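Local coordinates for cytochrome C-type biogenesis protein ccmF (Thermus thermophilus, PDB 6ZMQ) that acts as a membrane-bound cytochrome c heme lyase that binds heme b and probably helps to handle heme across the membrane during cytochrome c maturation, at residues Phe265-Leu270 / Trp376-Val381; Gly457-Ala462 / Phe522-Tyr526. All coordinates share one frame; numbering follows the deposited sequence.

Contact 1 of 2, residues Phe265-Leu270 / Trp376-Val381; sequences FIPWLL and WALVVV. With LMT (dodecyl-beta-D-maltoside), chain D.
The carbonyl oxygen of A377 accepts V381 N at 3.0 Å within its own helix, and I266 lays CG1 alongside it from the other helix. Helices 266-284 and 362-384 meet through apolar packing, side chain on side chain and on backbone. The short segments run nearly antiparallel, at 162°, with their axes 9.4 Å apart. F265, its CG anti to the backbone N (chi1 -175°), drives its ring edge into one face of W376. The planes stand at 88°, a T-shaped pair in which F265 CZ comes 3.6 Å from W376 CZ2. L269 shares that indole face: its CD1 makes a CH-pi contact 4.3 Å from the centroid of the five-membered ring, while CD2 rests near CE3. The same CD1 also meets A377, 3.6 Å from N and 3.9 Å from CB. I266 CD1 reaches V380 CG1 at 3.7 Å and also touches CG2 of V381. A detergent alkyl chain runs past the aromatic rings, its C11 over a face of W268 and its C6 approaching W376 CZ2. W376 NE1 has a weak hydrogen bond to S409 OG. The chemistry implies a joint held by dispersion and ring electrostatics, suited to the apolar interior of a transmembrane helix bundle.

Contact 2 of 2, residues Gly457-Ala462 / Phe522-Tyr526; sequences GYTLGA and FSQTY. With PTY (phosphatidylethanolamine), chain H.
Three aromatic rings, those of Y458, F522 and Y526, meet where two transmembrane helices of the CcmF bundle have their ends side by side: the N-terminus of helix 460-484 and the C-terminus of helix 501-525. F522 presents its edge to a face of Y458 in a T-shaped pair, the planes turned 71° apart and the centroids 5.5 Å from each other. Y526 comes to Y458 differently, bringing CE2 close to the plane of that ring, at its edge, 3.8 Å from Y458 CD1. A462 packs its methyl against two of the rings, CB sitting over a face of F522, 4.2 Å from the ring centroid, and also meeting Y526 CE2. With CG placed anti to its carbonyl carbon (chi1 -76°), Y526 extends its ring toward the loop before helix 460-484, and the phenol oxygen ends among polar groups there. It accepts the backbone N-H of T459 at 3.1 Å, with a fairly straight angle of 159°. T459 OG1 donates to the same OH, also over 3.1 Å, so the N-cap residue spends its hydroxyl on the neighbouring helix end instead of capping its own. A phenylalanine in place of Y526 would probably leave T459 N and OG1 without their shared acceptor and weaken the tie between the two helix ends. On the lipid side T525 OG1 bonds to A521 O within its helix, and CG2 turns to the phosphatidylethanolamine. At G461, where lipid O7 leaves no room for a CB, lipid C12 lies 3.7 Å from CA.

Contacts 1 and 2 follow one another in series along the chain, their centres 25 Å apart and their nearest atoms about 11 Å apart, without touching. Bound amphiphiles bridge the interval. One phosphatidylethanolamine pocket includes W268 of contact 1 together with G461, Q524 and T525 of contact 2. The dodecyl maltoside lying against W268 and W376 also reaches contact 2, where its sugar ring oxygen O5' accepts a weak hydrogen bond from Q524 NE2. Contact 1 is nearer the cofactor: the W376 side chain is about 8 Å from the heme, and that of L269 about 11 Å from that of H276, an axial iron ligand. Contact 2 lies more peripherally, away from the annotated sites.

Contact 1 of 2, residues Phe265-Leu270 / Trp376-Val381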
loop_
_atom_site.group_PDB
_atom_site.type_symbol
_atom_site.label_atom_id
_atom_site.label_comp_id
_atom_site.label_asym_id
_atom_site.label_seq_id
_atom_site.Cartn_x
_atom_site.Cartn_y
_atom_site.Cartn_z
ATOM N N PHE A 265 2.616 -2.079 6.368
ATOM C CA PHE A 265 3.530 -3.123 5.928
ATOM C C PHE A 265 2.992 -4.518 6.239
ATOM O O PHE A 265 3.172 -5.425 5.421
ATOM C CB PHE A 265 4.900 -2.921 6.580
ATOM C CG PHE A 265 5.970 -3.881 6.111
ATOM C CD1 PHE A 265 6.094 -4.222 4.766
ATOM C CD2 PHE A 265 6.881 -4.407 7.020
ATOM C CE1 PHE A 265 7.096 -5.090 4.340
ATOM C CE2 PHE A 265 7.884 -5.277 6.606
ATOM C CZ PHE A 265 7.990 -5.619 5.261
ATOM N N ILE A 266 2.356 -4.705 7.400
ATOM C CA ILE A 266 1.590 -5.915 7.749
ATOM C C ILE A 266 0.578 -6.373 6.686
ATOM O O ILE A 266 0.630 -7.566 6.346
ATOM C CB ILE A 266 0.911 -5.787 9.139
ATOM C CG1 ILE A 266 1.922 -5.760 10.297
ATOM C CG2 ILE A 266 -0.093 -6.912 9.433
ATOM C CD1 ILE A 266 1.914 -4.501 11.129
ATOM N N PRO A 267 -0.330 -5.537 6.111
ATOM C CA PRO A 267 -1.257 -6.090 5.092
ATOM C C PRO A 267 -0.572 -6.507 3.802
ATOM O O PRO A 267 -0.873 -7.594 3.276
ATOM C CB PRO A 267 -2.239 -4.938 4.837
ATOM C CG PRO A 267 -2.028 -3.993 5.921
ATOM C CD PRO A 267 -0.607 -4.097 6.255
ATOM N N TRP A 268 0.367 -5.674 3.313
ATOM C CA TRP A 268 1.137 -5.947 2.100
ATOM C C TRP A 268 1.895 -7.267 2.180
ATOM O O TRP A 268 2.041 -7.964 1.163
ATOM C CB TRP A 268 2.137 -4.813 1.836
ATOM C CG TRP A 268 2.989 -5.097 0.620
ATOM C CD1 TRP A 268 2.649 -4.851 -0.671
ATOM C CD2 TRP A 268 4.287 -5.728 0.578
ATOM N NE1 TRP A 268 3.645 -5.272 -1.508
ATOM C CE2 TRP A 268 4.659 -5.818 -0.772
ATOM C CE3 TRP A 268 5.150 -6.250 1.549
ATOM C CZ2 TRP A 268 5.864 -6.380 -1.182
ATOM C CZ3 TRP A 268 6.352 -6.803 1.138
ATOM C CH2 TRP A 268 6.695 -6.862 -0.214
ATOM N N LEU A 269 2.400 -7.611 3.367
ATOM C CA LEU A 269 3.041 -8.906 3.576
ATOM C C LEU A 269 2.049 -10.054 3.377
ATOM O O LEU A 269 2.305 -10.989 2.604
ATOM C CB LEU A 269 3.665 -8.950 4.974
ATOM C CG LEU A 269 4.992 -8.201 5.164
ATOM C CD1 LEU A 269 5.415 -8.182 6.637
ATOM C CD2 LEU A 269 6.081 -8.771 4.289
ATOM N N LEU A 270 0.880 -9.961 4.024
ATOM C CA LEU A 270 -0.067 -11.076 4.027
ATOM C C LEU A 270 -0.729 -11.226 2.666
ATOM O O LEU A 270 -0.857 -12.346 2.149
ATOM C CB LEU A 270 -1.104 -10.865 5.132
ATOM C CG LEU A 270 -0.507 -10.741 6.536
ATOM C CD1 LEU A 270 -1.437 -9.991 7.498
ATOM C CD2 LEU A 270 -0.103 -12.104 7.086
ATOM N N TRP A 376 7.086 -12.785 9.274
ATOM C CA TRP A 376 7.545 -11.399 9.293
ATOM C C TRP A 376 6.460 -10.462 9.823
ATOM O O TRP A 376 6.729 -9.619 10.692
ATOM C CB TRP A 376 7.989 -11.010 7.877
ATOM C CG TRP A 376 8.853 -9.763 7.744
ATOM C CD1 TRP A 376 9.130 -8.839 8.708
ATOM C CD2 TRP A 376 9.548 -9.320 6.562
ATOM N NE1 TRP A 376 9.938 -7.854 8.196
ATOM C CE2 TRP A 376 10.206 -8.134 6.880
ATOM C CE3 TRP A 376 9.667 -9.822 5.264
ATOM C CZ2 TRP A 376 10.969 -7.449 5.949
ATOM C CZ3 TRP A 376 10.424 -9.130 4.346
ATOM C CH2 TRP A 376 11.059 -7.977 4.694
ATOM N N ALA A 377 5.228 -10.601 9.309
ATOM C CA ALA A 377 4.098 -9.805 9.801
ATOM C C ALA A 377 3.781 -10.116 11.266
ATOM O O ALA A 377 3.420 -9.216 12.041
ATOM C CB ALA A 377 2.876 -10.040 8.910
ATOM N N LEU A 378 3.933 -11.387 11.656
ATOM C CA LEU A 378 3.783 -11.818 13.043
ATOM C C LEU A 378 4.819 -11.164 13.952
ATOM O O LEU A 378 4.491 -10.736 15.062
ATOM C CB LEU A 378 3.900 -13.344 13.120
ATOM C CG LEU A 378 3.746 -14.070 14.462
ATOM C CD1 LEU A 378 2.485 -13.592 15.195
ATOM C CD2 LEU A 378 3.761 -15.597 14.312
ATOM N N VAL A 379 6.075 -11.073 13.499
ATOM C CA VAL A 379 7.124 -10.459 14.318
ATOM C C VAL A 379 6.942 -8.939 14.400
ATOM O O VAL A 379 7.174 -8.343 15.460
ATOM C CB VAL A 379 8.521 -10.878 13.797
ATOM C CG1 VAL A 379 9.636 -10.136 14.478
ATOM C CG2 VAL A 379 8.774 -12.340 14.119
ATOM N N VAL A 380 6.455 -8.300 13.329
ATOM C CA VAL A 380 6.220 -6.854 13.368
ATOM C C VAL A 380 5.047 -6.513 14.299
ATOM O O VAL A 380 5.131 -5.567 15.099
ATOM C CB VAL A 380 6.024 -6.314 11.932
ATOM C CG1 VAL A 380 5.533 -4.883 11.920
ATOM C CG2 VAL A 380 7.332 -6.391 11.152
ATOM N N VAL A 381 3.981 -7.327 14.274
ATOM C CA VAL A 381 2.854 -7.137 15.193
ATOM C C VAL A 381 3.267 -7.457 16.634
ATOM O O VAL A 381 2.966 -6.697 17.566
ATOM C CB VAL A 381 1.647 -7.980 14.730
ATOM C CG1 VAL A 381 0.671 -8.280 15.875
ATOM C CG2 VAL A 381 0.918 -7.293 13.570
HETATM C C1B LMT D . 17.399 6.646 10.768
HETATM C C2B LMT D . 18.290 6.273 11.997
HETATM C C3B LMT D . 19.176 7.444 12.538
HETATM C C4B LMT D . 19.149 8.739 11.681
HETATM C C5B LMT D . 17.662 9.036 11.418
HETATM C C6B LMT D . 17.518 10.390 10.736
HETATM O O1B LMT D . 16.281 5.789 10.706
HETATM O O2B LMT D . 17.448 5.817 12.979
HETATM O O3B LMT D . 20.451 7.017 12.779
HETATM O "O4'" LMT D . 19.721 9.791 12.361
HETATM O O5B LMT D . 16.971 8.006 10.689
HETATM O O6B LMT D . 18.009 11.376 11.549
HETATM C "C1'" LMT D . 15.080 2.285 8.573
HETATM C "C2'" LMT D . 15.960 2.084 9.849
HETATM C "C3'" LMT D . 15.984 3.388 10.711
HETATM C "C4'" LMT D . 16.342 4.637 9.875
HETATM C "C5'" LMT D . 15.212 4.669 8.814
HETATM C "C6'" LMT D . 15.107 5.922 7.989
HETATM O "O1'" LMT D . 15.382 1.329 7.631
HETATM O "O2'" LMT D . 15.428 1.083 10.618
HETATM O "O3'" LMT D . 16.841 3.253 11.760
HETATM O "O5'" LMT D . 15.355 3.552 7.948
HETATM O "O6'" LMT D . 16.193 5.902 7.156
HETATM C C1 LMT D . 14.531 0.193 7.572
HETATM C C2 LMT D . 14.488 -0.210 6.122
HETATM C C3 LMT D . 14.455 -1.679 5.812
HETATM C C4 LMT D . 13.025 -2.167 5.821
HETATM C C5 LMT D . 12.991 -3.626 5.474
HETATM C C6 LMT D . 11.796 -4.039 4.664
HETATM C C7 LMT D . 11.628 -3.156 3.458
HETATM C C8 LMT D . 11.191 -3.982 2.299
HETATM C C9 LMT D . 10.013 -3.405 1.585
HETATM C C10 LMT D . 9.633 -4.343 0.479
HETATM C C11 LMT D . 8.528 -3.753 -0.330
HETATM C C12 LMT D . 8.640 -4.140 -1.764
#

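Contact 2 of 2, residues Gly457-Ala462 / Phe522-Tyr526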
loop_
_atom_site.group_PDB
_atom_site.type_symbol
_atom_site.label_atom_id
_atom_site.label_comp_id
_atom_site.label_asym_id
_atom_site.label_seq_id
_atom_site.Cartn_x
_atom_site.Cartn_y
_atom_site.Cartn_z
ATOM N N GLY A 457 35.579 -3.275 -0.333
ATOM C CA GLY A 457 35.146 -2.786 0.965
ATOM C C GLY A 457 33.976 -3.491 1.631
ATOM O O GLY A 457 33.867 -3.450 2.861
ATOM N N TYR A 458 33.120 -4.140 0.833
ATOM C CA TYR A 458 31.756 -4.463 1.245
ATOM C C TYR A 458 31.696 -5.515 2.349
ATOM O O TYR A 458 32.170 -6.644 2.187
ATOM C CB TYR A 458 30.929 -4.892 0.032
ATOM C CG TYR A 458 31.127 -3.975 -1.155
ATOM C CD1 TYR A 458 30.967 -2.588 -1.031
ATOM C CD2 TYR A 458 31.473 -4.489 -2.400
ATOM C CE1 TYR A 458 31.164 -1.747 -2.115
ATOM C CE2 TYR A 458 31.666 -3.659 -3.484
ATOM C CZ TYR A 458 31.509 -2.294 -3.337
ATOM O OH TYR A 458 31.697 -1.481 -4.428
ATOM N N THR A 459 31.107 -5.113 3.478
ATOM C CA THR A 459 30.883 -5.956 4.647
ATOM C C THR A 459 29.916 -7.085 4.294
ATOM O O THR A 459 29.168 -6.999 3.312
ATOM C CB THR A 459 30.322 -5.113 5.797
ATOM O OG1 THR A 459 30.887 -3.801 5.737
ATOM C CG2 THR A 459 30.678 -5.708 7.165
ATOM N N LEU A 460 29.927 -8.141 5.132
ATOM C CA LEU A 460 29.343 -9.441 4.778
ATOM C C LEU A 460 27.831 -9.348 4.582
ATOM O O LEU A 460 27.255 -10.094 3.782
ATOM C CB LEU A 460 29.713 -10.494 5.829
ATOM C CG LEU A 460 29.467 -11.951 5.410
ATOM C CD1 LEU A 460 30.473 -12.355 4.339
ATOM C CD2 LEU A 460 29.537 -12.924 6.574
ATOM N N GLY A 461 27.188 -8.396 5.264
ATOM C CA GLY A 461 25.869 -7.918 4.888
ATOM C C GLY A 461 25.738 -7.431 3.453
ATOM O O GLY A 461 24.943 -7.991 2.689
ATOM N N ALA A 462 26.519 -6.413 3.069
ATOM C CA ALA A 462 26.413 -5.834 1.727
ATOM C C ALA A 462 26.919 -6.790 0.645
ATOM O O ALA A 462 26.309 -6.911 -0.425
ATOM C CB ALA A 462 27.175 -4.510 1.671
ATOM N N PHE A 522 22.369 -2.088 0.670
ATOM C CA PHE A 522 23.471 -1.175 0.374
ATOM C C PHE A 522 23.227 0.233 0.930
ATOM O O PHE A 522 24.182 0.910 1.342
ATOM C CB PHE A 522 23.727 -1.138 -1.138
ATOM C CG PHE A 522 24.796 -2.107 -1.595
ATOM C CD1 PHE A 522 24.468 -3.402 -1.960
ATOM C CD2 PHE A 522 26.120 -1.715 -1.647
ATOM C CE1 PHE A 522 25.440 -4.294 -2.379
ATOM C CE2 PHE A 522 27.100 -2.596 -2.061
ATOM C CZ PHE A 522 26.754 -3.890 -2.428
ATOM N N SER A 523 21.964 0.699 0.943
ATOM C CA SER A 523 21.669 2.015 1.513
ATOM C C SER A 523 21.603 1.974 3.039
ATOM O O SER A 523 21.914 2.973 3.704
ATOM C CB SER A 523 20.369 2.568 0.929
ATOM O OG SER A 523 19.267 1.725 1.203
ATOM N N GLN A 524 21.143 0.856 3.606
ATOM C CA GLN A 524 21.094 0.700 5.056
ATOM C C GLN A 524 22.490 0.605 5.658
ATOM O O GLN A 524 22.752 1.163 6.731
ATOM C CB GLN A 524 20.273 -0.539 5.422
ATOM C CG GLN A 524 18.765 -0.306 5.520
ATOM C CD GLN A 524 18.394 0.775 6.522
ATOM O OE1 GLN A 524 18.945 0.837 7.621
ATOM N NE2 GLN A 524 17.452 1.631 6.142
ATOM N N THR A 525 23.390 -0.137 5.006
ATOM C CA THR A 525 24.752 -0.259 5.514
ATOM C C THR A 525 25.522 1.049 5.366
ATOM O O THR A 525 26.129 1.542 6.324
ATOM C CB THR A 525 25.492 -1.397 4.800
ATOM O OG1 THR A 525 25.101 -1.454 3.422
ATOM C CG2 THR A 525 25.204 -2.738 5.464
ATOM N N TYR A 526 25.519 1.615 4.163
ATOM C CA TYR A 526 26.545 2.571 3.750
ATOM C C TYR A 526 26.027 4.003 3.683
ATOM O O TYR A 526 26.060 4.641 2.638
ATOM C CB TYR A 526 27.112 2.153 2.404
ATOM C CG TYR A 526 28.040 1.012 2.557
ATOM C CD1 TYR A 526 28.953 1.011 3.601
ATOM C CD2 TYR A 526 28.040 -0.049 1.659
ATOM C CE1 TYR A 526 29.819 -0.010 3.774
ATOM C CE2 TYR A 526 28.916 -1.099 1.827
ATOM C CZ TYR A 526 29.805 -1.060 2.894
ATOM O OH TYR A 526 30.702 -2.058 3.134
HETATM C C1 PTY H . 23.614 -3.846 8.663
HETATM C C2 PTY H . 22.396 -8.924 13.065
HETATM C C3 PTY H . 23.835 -8.500 12.771
HETATM O O4 PTY H . 22.480 -3.276 8.076
HETATM C C5 PTY H . 24.858 -5.991 8.979
HETATM C C6 PTY H . 23.633 -5.340 8.343
HETATM O O7 PTY H . 23.656 -5.531 6.956
HETATM C C8 PTY H . 22.506 -6.164 6.470
HETATM O O10 PTY H . 21.728 -5.553 5.812
HETATM C C11 PTY H . 22.255 -7.633 6.815
HETATM C C12 PTY H . 22.266 -8.512 5.567
HETATM C C13 PTY H . 22.843 -9.880 5.940
HETATM C C14 PTY H . 21.808 -10.686 6.727
HETATM C C15 PTY H . 22.342 -12.085 7.032
HETATM C C16 PTY H . 21.637 -13.155 6.193
HETATM C C17 PTY H . 22.406 -14.472 6.340
HETATM C C18 PTY H . 21.728 -15.637 5.610
HETATM C C19 PTY H . 22.729 -16.795 5.503
HETATM C C20 PTY H . 22.444 -17.734 4.324
HETATM C C21 PTY H . 23.709 -18.538 4.001
HETATM C C22 PTY H . 23.502 -20.039 4.235
HETATM C C23 PTY H . 24.727 -20.832 3.766
HETATM C C24 PTY H . 24.352 -22.296 3.522
HETATM C C25 PTY H . 25.423 -22.975 2.669
HETATM C C26 PTY H . 24.739 -23.919 1.683
HETATM C C27 PTY H . 24.960 -25.363 2.127
HETATM C C28 PTY H . 23.847 -26.242 1.562
HETATM C C29 PTY H . 22.545 -25.917 2.291
HETATM C C30 PTY H . 21.780 -2.388 8.901
HETATM C C31 PTY H . 20.266 -2.223 8.751
HETATM O O30 PTY H . 22.356 -1.753 9.716
HETATM C C32 PTY H . 19.693 -3.342 7.883
HETATM C C33 PTY H . 18.173 -3.200 7.802
HETATM C C34 PTY H . 17.559 -4.552 7.449
HETATM C C35 PTY H . 17.870 -4.885 5.993
HETATM C C36 PTY H . 16.566 -5.206 5.268
HETATM C C37 PTY H . 16.822 -6.232 4.167
HETATM C C38 PTY H . 15.475 -6.572 3.540
HETATM C C39 PTY H . 15.682 -7.038 2.105
HETATM C C40 PTY H . 14.380 -6.875 1.328
HETATM C C41 PTY H . 14.153 -8.156 0.527
HETATM C C42 PTY H . 12.945 -7.989 -0.390
HETATM C C43 PTY H . 11.683 -7.936 0.467
HETATM C C44 PTY H . 10.444 -8.156 -0.398
HETATM P P1 PTY H . 25.176 -6.640 11.520
HETATM O O11 PTY H . 23.858 -7.615 11.685
HETATM O O12 PTY H . 26.394 -7.482 11.232
HETATM O O13 PTY H . 25.403 -5.896 12.812
HETATM O O14 PTY H . 24.954 -5.549 10.303
HETATM N N1 PTY H . 22.374 -10.047 13.989
#